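Local coordinates for protein gamma-glutamyl-gamma-aminobutyrate hydrolase PuuD (Escherichia coli, PDB 6VTV) that hydrolyses the gamma-glutamyl linkage of gamma-glutamyl-gamma-aminobutyrate, releasing 4-aminobutanoate and glutamate in the last step of putrescine breakdown, at residues 49-59 and 93-103. Sequence-based numbering, arbitrary orientation.
Sequences LPHALAEPSLL and DPGRDLLSMAI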
loop_
_atom_site.group_PDB
_atom_site.type_symbol
_atom_site.label_atom_id
_atom_site.label_comp_id
_atom_site.label_asym_id
_atom_site.label_seq_id
_atom_site.Cartn_x
_atom_site.Cartn_y
_atom_site.Cartn_z
ATOM N N LEU B 49 -0.568 1.091 4.636
ATOM C CA LEU B 49 -1.640 1.866 5.251
ATOM C C LEU B 49 -1.790 3.213 4.561
ATOM O O LEU B 49 -0.892 4.064 4.670
ATOM C CB LEU B 49 -1.359 2.063 6.742
ATOM C CG LEU B 49 -0.986 0.802 7.524
ATOM C CD1 LEU B 49 -0.596 1.151 8.953
ATOM C CD2 LEU B 49 -2.127 -0.205 7.503
ATOM N N PRO B 50 -2.890 3.459 3.853
ATOM C CA PRO B 50 -3.102 4.777 3.245
ATOM C C PRO B 50 -3.381 5.844 4.292
ATOM O O PRO B 50 -3.786 5.564 5.422
ATOM C CB PRO B 50 -4.320 4.569 2.335
ATOM C CG PRO B 50 -4.537 3.087 2.270
ATOM C CD PRO B 50 -3.961 2.510 3.517
ATOM N N HIS B 51 -3.171 7.099 3.880
ATOM C CA HIS B 51 -3.322 8.233 4.785
ATOM C C HIS B 51 -4.758 8.420 5.255
ATOM O O HIS B 51 -4.975 9.007 6.320
ATOM C CB HIS B 51 -2.831 9.514 4.106
ATOM C CG HIS B 51 -1.368 9.504 3.787
ATOM N ND1 HIS B 51 -0.775 10.454 2.984
ATOM C CD2 HIS B 51 -0.379 8.657 4.160
ATOM C CE1 HIS B 51 0.516 10.194 2.877
ATOM N NE2 HIS B 51 0.783 9.108 3.580
ATOM N N ALA B 52 -5.741 7.936 4.491
ATOM C CA ALA B 52 -7.132 8.055 4.913
ATOM C C ALA B 52 -7.415 7.274 6.188
ATOM O O ALA B 52 -8.392 7.576 6.885
ATOM C CB ALA B 52 -8.066 7.584 3.797
ATOM N N LEU B 53 -6.584 6.282 6.513
ATOM C CA LEU B 53 -6.760 5.508 7.734
ATOM C C LEU B 53 -6.454 6.311 8.990
ATOM O O LEU B 53 -6.717 5.821 10.094
ATOM C CB LEU B 53 -5.879 4.260 7.689
ATOM C CG LEU B 53 -6.223 3.281 6.567
ATOM C CD1 LEU B 53 -5.432 1.996 6.720
ATOM C CD2 LEU B 53 -7.717 2.999 6.549
ATOM N N ALA B 54 -5.910 7.523 8.852
ATOM C CA ALA B 54 -5.692 8.379 10.011
ATOM C C ALA B 54 -7.001 8.795 10.666
ATOM O O ALA B 54 -6.982 9.310 11.789
ATOM C CB ALA B 54 -4.894 9.619 9.609
ATOM N N GLU B 55 -8.126 8.596 9.987
ATOM C CA GLU B 55 -9.424 8.859 10.588
ATOM C C GLU B 55 -9.572 8.020 11.855
ATOM O O GLU B 55 -9.344 6.803 11.816
ATOM C CB GLU B 55 -10.538 8.541 9.590
ATOM C CG GLU B 55 -11.817 9.336 9.792
ATOM C CD GLU B 55 -12.585 8.893 11.016
ATOM O OE1 GLU B 55 -12.659 7.671 11.255
ATOM O OE2 GLU B 55 -13.114 9.763 11.740
ATOM N N PRO B 56 -9.931 8.628 12.991
ATOM C CA PRO B 56 -9.896 7.885 14.264
ATOM C C PRO B 56 -10.748 6.625 14.282
ATOM O O PRO B 56 -10.302 5.599 14.810
ATOM C CB PRO B 56 -10.398 8.923 15.277
ATOM C CG PRO B 56 -10.018 10.236 14.677
ATOM C CD PRO B 56 -10.192 10.064 13.194
ATOM N N SER B 57 -11.959 6.666 13.721
ATOM C CA SER B 57 -12.821 5.489 13.774
ATOM C C SER B 57 -12.255 4.336 12.953
ATOM O O SER B 57 -12.438 3.170 13.320
ATOM C CB SER B 57 -14.233 5.839 13.298
ATOM O OG SER B 57 -14.259 6.089 11.904
ATOM N N LEU B 58 -11.566 4.636 11.852
ATOM C CA LEU B 58 -10.942 3.579 11.063
ATOM C C LEU B 58 -9.663 3.072 11.721
ATOM O O LEU B 58 -9.384 1.868 11.695
ATOM C CB LEU B 58 -10.646 4.079 9.649
ATOM C CG LEU B 58 -11.832 4.587 8.831
ATOM C CD1 LEU B 58 -11.386 4.933 7.423
ATOM C CD2 LEU B 58 -12.950 3.556 8.803
ATOM N N LEU B 59 -8.877 3.976 12.311
ATOM C CA LEU B 59 -7.628 3.570 12.946
ATOM C C LEU B 59 -7.881 2.649 14.132
ATOM O O LEU B 59 -7.172 1.652 14.316
ATOM C CB LEU B 59 -6.839 4.804 13.383
ATOM C CG LEU B 59 -5.366 4.588 13.736
ATOM C CD1 LEU B 59 -4.571 4.193 12.505
ATOM C CD2 LEU B 59 -4.782 5.834 14.385
ATOM N N ASP B 93 4.623 16.360 3.354
ATOM C CA ASP B 93 3.605 15.323 3.180
ATOM C C ASP B 93 2.667 15.404 4.372
ATOM O O ASP B 93 2.750 14.598 5.307
ATOM C CB ASP B 93 4.243 13.936 3.054
ATOM C CG ASP B 93 3.248 12.864 2.630
ATOM O OD1 ASP B 93 3.698 11.780 2.198
ATOM O OD2 ASP B 93 2.025 13.098 2.715
ATOM N N PRO B 94 1.757 16.382 4.377
ATOM C CA PRO B 94 0.869 16.550 5.539
ATOM C C PRO B 94 0.015 15.330 5.830
ATOM O O PRO B 94 -0.279 15.058 7.002
ATOM C CB PRO B 94 0.011 17.763 5.146
ATOM C CG PRO B 94 0.848 18.504 4.142
ATOM C CD PRO B 94 1.542 17.427 3.363
ATOM N N GLY B 95 -0.382 14.581 4.802
ATOM C CA GLY B 95 -1.168 13.380 5.035
ATOM C C GLY B 95 -0.403 12.323 5.807
ATOM O O GLY B 95 -0.936 11.716 6.739
ATOM N N ARG B 96 0.858 12.088 5.432
ATOM C CA ARG B 96 1.676 11.140 6.180
ATOM C C ARG B 96 1.925 11.630 7.600
ATOM O O ARG B 96 1.893 10.837 8.549
ATOM C CB ARG B 96 2.999 10.889 5.459
ATOM C CG ARG B 96 4.087 10.368 6.387
ATOM C CD ARG B 96 4.952 9.303 5.747
ATOM N NE ARG B 96 5.851 8.710 6.733
ATOM C CZ ARG B 96 6.800 7.824 6.451
ATOM N NH1 ARG B 96 6.985 7.419 5.203
ATOM N NH2 ARG B 96 7.566 7.342 7.422
ATOM N N ASP B 97 2.181 12.932 7.763
ATOM C CA ASP B 97 2.309 13.513 9.095
ATOM C C ASP B 97 1.102 13.170 9.957
ATOM O O ASP B 97 1.242 12.740 11.107
ATOM C CB ASP B 97 2.465 15.031 8.993
ATOM C CG ASP B 97 3.862 15.454 8.592
ATOM O OD1 ASP B 97 4.736 14.575 8.429
ATOM O OD2 ASP B 97 4.083 16.674 8.437
ATOM N N LEU B 98 -0.099 13.354 9.406
ATOM C CA LEU B 98 -1.321 13.069 10.150
ATOM C C LEU B 98 -1.382 11.606 10.570
ATOM O O LEU B 98 -1.640 11.292 11.739
ATOM C CB LEU B 98 -2.537 13.439 9.304
ATOM C CG LEU B 98 -3.844 13.721 10.041
ATOM C CD1 LEU B 98 -3.726 14.974 10.899
ATOM C CD2 LEU B 98 -4.984 13.848 9.042
ATOM N N LEU B 99 -1.142 10.692 9.625
ATOM C CA LEU B 99 -1.211 9.268 9.935
ATOM C C LEU B 99 -0.087 8.845 10.873
ATOM O O LEU B 99 -0.311 8.066 11.807
ATOM C CB LEU B 99 -1.171 8.446 8.646
ATOM C CG LEU B 99 -1.172 6.926 8.821
ATOM C CD1 LEU B 99 -2.440 6.466 9.528
ATOM C CD2 LEU B 99 -1.009 6.213 7.483
ATOM N N SER B 100 1.128 9.351 10.643
ATOM C CA SER B 100 2.269 8.954 11.464
ATOM C C SER B 100 2.077 9.369 12.916
ATOM O O SER B 100 2.282 8.568 13.834
ATOM C CB SER B 100 3.555 9.559 10.903
ATOM O OG SER B 100 3.872 9.001 9.640
ATOM N N MET B 101 1.686 10.626 13.145
ATOM C CA MET B 101 1.472 11.092 14.511
ATOM C C MET B 101 0.383 10.284 15.204
ATOM O O MET B 101 0.528 9.907 16.373
ATOM C CB MET B 101 1.116 12.580 14.517
ATOM C CG MET B 101 2.213 13.497 13.999
ATOM S SD MET B 101 3.761 13.342 14.907
ATOM C CE MET B 101 4.867 12.824 13.597
ATOM N N ALA B 102 -0.709 9.994 14.495
ATOM C CA ALA B 102 -1.820 9.277 15.111
ATOM C C ALA B 102 -1.438 7.836 15.433
ATOM O O ALA B 102 -1.736 7.334 16.522
ATOM C CB ALA B 102 -3.045 9.321 14.198
ATOM N N ILE B 103 -0.769 7.157 14.500
ATOM C CA ILE B 103 -0.490 5.741 14.709
ATOM C C ILE B 103 0.661 5.535 15.692
ATOM O O ILE B 103 0.725 4.497 16.360
ATOM C CB ILE B 103 -0.230 5.042 13.363
ATOM C CG1 ILE B 103 -0.501 3.541 13.487
ATOM C CG2 ILE B 103 1.187 5.303 12.871
ATOM C CD1 ILE B 103 -0.748 2.855 12.166
#
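The imidazole of H51 lies with one face against the G95–R96 peptide in the first turn of helix 94-109: G95 C sits 3.4 Å above the ring plane and R96 N 3.2 Å above it, both offset toward the rim. At the edge, near the ring plane, comes the methyl CD2 of L99, while D93 OD2 approaches obliquely, 3.3 Å from H51 CE1, with ring and carboxylate planes 57° apart. This is packing within the class I glutamine amidotransferase fold of the C26 peptidases, where the 3-10 turn 51-54, after strand 45-49, leans on a helix flanking the central sheet. Lacking a side chain, G95 lets the ring come down onto the backbone. H51 NE2 is hydrogen-bonded to the carbonyl oxygen of M18, which helps fix the ring's rotation, and D93 OD1 takes the backbone N-H of R20. D93 is the N-cap: its OD2 accepts from R96 N in a fairly straight bond (166°), the N-H coming from above the carboxylate plane. R96 runs off to a salt bridge with E123, its guanidinium also donating to the carbonyl of P72.

Further along the helix the contact turns apolar. In L99, chi1 (177°) swings CG toward the 49-54 backbone, and chi2 then spreads the methyls along it: CD2 beside the carbonyl oxygens of L49 and P50, CD1 against A54 N. A54 CB rests on L99 CA at 3.7 Å. Beyond it, L59 CD2 touches A102 CB, and the L49 and I103 side chains cross at about a right angle, their CD1 methyls 3.6 Å apart.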